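Local coordinates for tryptophane-5-halogenase (Microbispora sp. ATCC PTA-5024, PDB 5UAO), which chlorinates a tryptophan of the NAI-107 lanthipeptide at C5, probably using reduced FAD as in related flavin-dependent halogenases, at residues Glu114-Gly128 with Asn138-Thr150. Numbering follows the deposited sequence.
Sequences EGFVAPFDWGTGSVG and NVNEATLQAMLMT
Thr143 CG2 lies over one face of the poorly ordered Trp122 ring, 4.2 Å from CD1; Ser126 OG and a water share that face, offset toward the rim. The amide of Asn138 and the carboxylate of Glu114 meet with their planes 74° apart. ND2 of Asn138 donates to Gly115 O at 3.0 Å, in its own amide plane and nearly straight onto the carbonyl. The same nitrogen reaches Glu114 OE2 from above the carboxylate plane. With Asn138 CG anti to the backbone N (chi1 -162°), OD1 also accepts from Val139 N. A leucine in place of Asn138 would probably leave Gly115 O and Glu114 OE2 without this shared donor and Val139 N without its side-chain acceptor. Asn140 OD1 takes Val117 N at 3.0 Å, the donor tilted from the carbonyl plane. Strand 116-119 is the outermost strand of a mixed sheet, and helix 144-151 packs across it. Met149 CE presses on Pro119 CB at 3.3 Å, while Val117 CG2 touches Ala146 CB. Asp121 grips the N-terminal end of that helix. Its OD1 uses the syn lone pair toward Thr143 OG1 at 2.6 Å; OD2 accepts Gln145 N at 2.8 Å. Thr143, the N-cap, accepts from Ala146 N through OG1. Leu144 N donates to Gly125 O. Ala142 O takes Val127 N and Gly128 N, both from the same face of its plane.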
# COMPACT_ATOMS: atom_id res chain seq x y z
N GLU A 114 11.81 -14.26 30.94
CA GLU A 114 10.76 -13.26 31.27
C GLU A 114 9.78 -13.02 30.11
O GLU A 114 8.83 -12.30 30.26
CB GLU A 114 11.42 -11.92 31.65
CG GLU A 114 12.18 -11.16 30.54
CD GLU A 114 13.64 -11.60 30.25
OE1 GLU A 114 14.05 -12.79 30.43
OE2 GLU A 114 14.43 -10.70 29.80
N GLY A 115 10.01 -13.62 28.95
CA GLY A 115 9.16 -13.29 27.81
C GLY A 115 9.38 -11.84 27.35
O GLY A 115 10.47 -11.25 27.55
N PHE A 116 8.35 -11.27 26.73
CA PHE A 116 8.43 -9.88 26.22
C PHE A 116 7.02 -9.39 26.06
O PHE A 116 6.08 -10.18 26.06
CB PHE A 116 9.16 -9.70 24.87
CG PHE A 116 8.62 -10.58 23.77
CD1 PHE A 116 9.02 -11.92 23.70
CD2 PHE A 116 7.69 -10.12 22.85
CE1 PHE A 116 8.53 -12.77 22.73
CE2 PHE A 116 7.19 -10.98 21.86
CZ PHE A 116 7.63 -12.29 21.78
N VAL A 117 6.89 -8.09 25.90
CA VAL A 117 5.59 -7.45 25.78
C VAL A 117 5.52 -6.71 24.47
O VAL A 117 6.52 -6.20 23.97
CB VAL A 117 5.25 -6.49 26.97
CG1 VAL A 117 5.18 -7.27 28.28
CG2 VAL A 117 6.22 -5.35 27.08
N ALA A 118 4.32 -6.68 23.92
CA ALA A 118 4.02 -6.09 22.66
C ALA A 118 2.89 -5.08 22.84
O ALA A 118 1.72 -5.46 22.88
CB ALA A 118 3.57 -7.19 21.71
N PRO A 119 3.22 -3.81 22.82
CA PRO A 119 2.27 -2.76 23.08
C PRO A 119 1.63 -2.17 21.81
O PRO A 119 2.13 -2.35 20.72
CB PRO A 119 3.13 -1.73 23.81
CG PRO A 119 4.39 -1.77 23.04
CD PRO A 119 4.59 -3.24 22.67
N PHE A 120 0.55 -1.41 21.97
CA PHE A 120 -0.12 -0.77 20.83
C PHE A 120 0.44 0.64 20.48
O PHE A 120 0.03 1.21 19.46
CB PHE A 120 -1.59 -0.55 21.17
CG PHE A 120 -2.45 -1.78 21.10
CD1 PHE A 120 -2.58 -2.51 19.89
CD2 PHE A 120 -3.21 -2.17 22.19
CE1 PHE A 120 -3.38 -3.67 19.84
CE2 PHE A 120 -4.07 -3.27 22.13
CZ PHE A 120 -4.15 -4.03 20.96
N ASP A 121 1.31 1.21 21.31
CA ASP A 121 1.60 2.68 21.27
C ASP A 121 2.90 3.15 20.61
O ASP A 121 3.39 4.29 20.85
CB ASP A 121 1.66 3.22 22.67
CG ASP A 121 2.87 2.71 23.44
OD1 ASP A 121 3.43 1.65 23.08
OD2 ASP A 121 3.23 3.38 24.42
N TRP A 122 3.47 2.31 19.79
CA TRP A 122 4.45 2.79 18.85
C TRP A 122 4.09 4.15 18.26
O TRP A 122 2.96 4.34 17.81
CB TRP A 122 4.46 1.83 17.72
CG TRP A 122 5.56 1.06 17.83
CD1 TRP A 122 5.71 -0.08 18.56
CD2 TRP A 122 6.80 1.34 17.21
NE1 TRP A 122 6.99 -0.55 18.39
CE2 TRP A 122 7.68 0.30 17.55
CE3 TRP A 122 7.25 2.37 16.36
CZ2 TRP A 122 9.00 0.26 17.09
CZ3 TRP A 122 8.54 2.33 15.89
CH2 TRP A 122 9.41 1.27 16.26
N GLY A 123 5.04 5.08 18.24
CA GLY A 123 4.66 6.44 17.85
C GLY A 123 4.63 7.36 19.04
O GLY A 123 5.72 7.72 19.57
N THR A 124 3.43 7.75 19.50
CA THR A 124 3.36 8.70 20.66
C THR A 124 4.05 8.19 21.93
O THR A 124 4.66 8.98 22.68
CB THR A 124 1.92 9.16 21.02
OG1 THR A 124 1.25 9.61 19.84
CG2 THR A 124 1.93 10.28 22.09
N GLY A 125 3.97 6.87 22.16
CA GLY A 125 4.65 6.24 23.30
C GLY A 125 6.09 5.78 23.07
O GLY A 125 6.71 5.22 23.99
N SER A 126 6.63 5.98 21.87
CA SER A 126 7.96 5.40 21.56
C SER A 126 9.06 5.93 22.49
O SER A 126 9.12 7.13 22.79
CB SER A 126 8.34 5.61 20.10
OG SER A 126 7.73 4.61 19.29
N VAL A 127 9.90 5.01 22.95
CA VAL A 127 11.12 5.36 23.72
C VAL A 127 12.29 4.96 22.87
O VAL A 127 13.23 5.74 22.69
CB VAL A 127 11.18 4.64 25.09
CG1 VAL A 127 12.54 4.80 25.76
CG2 VAL A 127 10.08 5.16 25.98
N GLY A 128 12.24 3.75 22.33
CA GLY A 128 13.15 3.36 21.26
C GLY A 128 13.59 1.93 21.38
O GLY A 128 14.12 1.51 22.41
N ASN A 138 16.45 -6.57 26.16
CA ASN A 138 15.10 -6.98 25.67
C ASN A 138 14.30 -5.73 25.17
O ASN A 138 14.82 -4.60 25.16
CB ASN A 138 14.44 -7.70 26.86
CG ASN A 138 13.27 -8.57 26.49
OD1 ASN A 138 12.79 -8.57 25.37
ND2 ASN A 138 12.83 -9.35 27.44
N VAL A 139 13.05 -5.92 24.79
CA VAL A 139 12.24 -4.95 24.09
C VAL A 139 11.26 -4.24 25.00
O VAL A 139 10.43 -3.51 24.52
CB VAL A 139 11.38 -5.61 22.93
CG1 VAL A 139 12.26 -6.13 21.86
CG2 VAL A 139 10.48 -6.75 23.44
N ASN A 140 11.34 -4.50 26.30
CA ASN A 140 10.31 -4.14 27.23
C ASN A 140 10.42 -2.71 27.72
O ASN A 140 9.59 -2.28 28.44
CB ASN A 140 10.31 -5.12 28.41
CG ASN A 140 9.82 -6.48 28.05
OD1 ASN A 140 9.31 -6.74 26.95
ND2 ASN A 140 9.86 -7.35 29.00
N GLU A 141 11.41 -1.98 27.25
CA GLU A 141 11.44 -0.54 27.45
C GLU A 141 11.40 0.21 26.13
O GLU A 141 11.81 1.39 26.07
CB GLU A 141 12.71 -0.16 28.30
CG GLU A 141 12.56 -0.69 29.74
CD GLU A 141 13.47 0.01 30.76
OE1 GLU A 141 14.33 0.85 30.37
OE2 GLU A 141 13.33 -0.29 31.95
N ALA A 142 10.80 -0.44 25.11
CA ALA A 142 10.74 0.17 23.83
C ALA A 142 9.71 1.29 23.75
O ALA A 142 9.83 2.15 22.87
CB ALA A 142 10.46 -0.83 22.75
N THR A 143 8.71 1.27 24.61
CA THR A 143 7.68 2.29 24.62
C THR A 143 7.17 2.46 26.06
O THR A 143 7.46 1.66 26.95
CB THR A 143 6.47 1.92 23.70
OG1 THR A 143 5.61 0.97 24.33
CG2 THR A 143 6.87 1.40 22.29
N LEU A 144 6.37 3.52 26.27
CA LEU A 144 5.73 3.78 27.56
C LEU A 144 4.73 2.67 27.90
O LEU A 144 4.72 2.23 29.01
CB LEU A 144 5.03 5.16 27.53
CG LEU A 144 4.25 5.68 28.78
CD1 LEU A 144 5.11 5.69 30.01
CD2 LEU A 144 3.63 7.07 28.58
N GLN A 145 3.90 2.22 26.93
CA GLN A 145 2.95 1.18 27.23
C GLN A 145 3.65 -0.11 27.58
O GLN A 145 3.15 -0.92 28.40
CB GLN A 145 1.99 0.94 26.07
CG GLN A 145 0.75 1.78 26.07
CD GLN A 145 -0.21 1.38 24.94
OE1 GLN A 145 0.19 0.74 23.94
NE2 GLN A 145 -1.46 1.79 25.07
N ALA A 146 4.82 -0.33 27.00
CA ALA A 146 5.59 -1.54 27.37
C ALA A 146 5.96 -1.49 28.82
O ALA A 146 5.89 -2.52 29.50
CB ALA A 146 6.82 -1.74 26.52
N MET A 147 6.34 -0.31 29.31
CA MET A 147 6.62 -0.11 30.76
C MET A 147 5.35 -0.16 31.66
O MET A 147 5.36 -0.71 32.74
CB MET A 147 7.39 1.18 31.00
CG MET A 147 8.76 1.24 30.37
SD MET A 147 9.46 2.90 30.46
CE MET A 147 11.02 2.67 29.63
N LEU A 148 4.25 0.39 31.19
CA LEU A 148 2.98 0.23 31.92
C LEU A 148 2.60 -1.25 32.07
O LEU A 148 2.30 -1.75 33.17
CB LEU A 148 1.90 1.05 31.23
CG LEU A 148 2.07 2.57 31.43
CD1 LEU A 148 1.47 3.35 30.28
CD2 LEU A 148 1.33 2.92 32.73
N MET A 149 2.77 -2.00 30.98
CA MET A 149 2.49 -3.44 31.07
C MET A 149 3.36 -4.21 32.08
O MET A 149 2.84 -5.02 32.87
CB MET A 149 2.54 -4.07 29.68
CG MET A 149 1.45 -3.62 28.73
SD MET A 149 1.52 -4.61 27.17
CE MET A 149 2.57 -3.68 26.36
N THR A 150 4.66 -3.99 32.05
CA THR A 150 5.52 -4.64 33.05
C THR A 150 5.28 -4.15 34.51
O THR A 150 5.55 -4.87 35.45
CB THR A 150 7.02 -4.61 32.72
OG1 THR A 150 7.46 -3.25 32.58
CG2 THR A 150 7.28 -5.38 31.41
O HOH W 1 7.59 -9.69 29.54
O HOH W 2 7.90 -3.90 23.31
O HOH W 3 9.52 2.11 19.68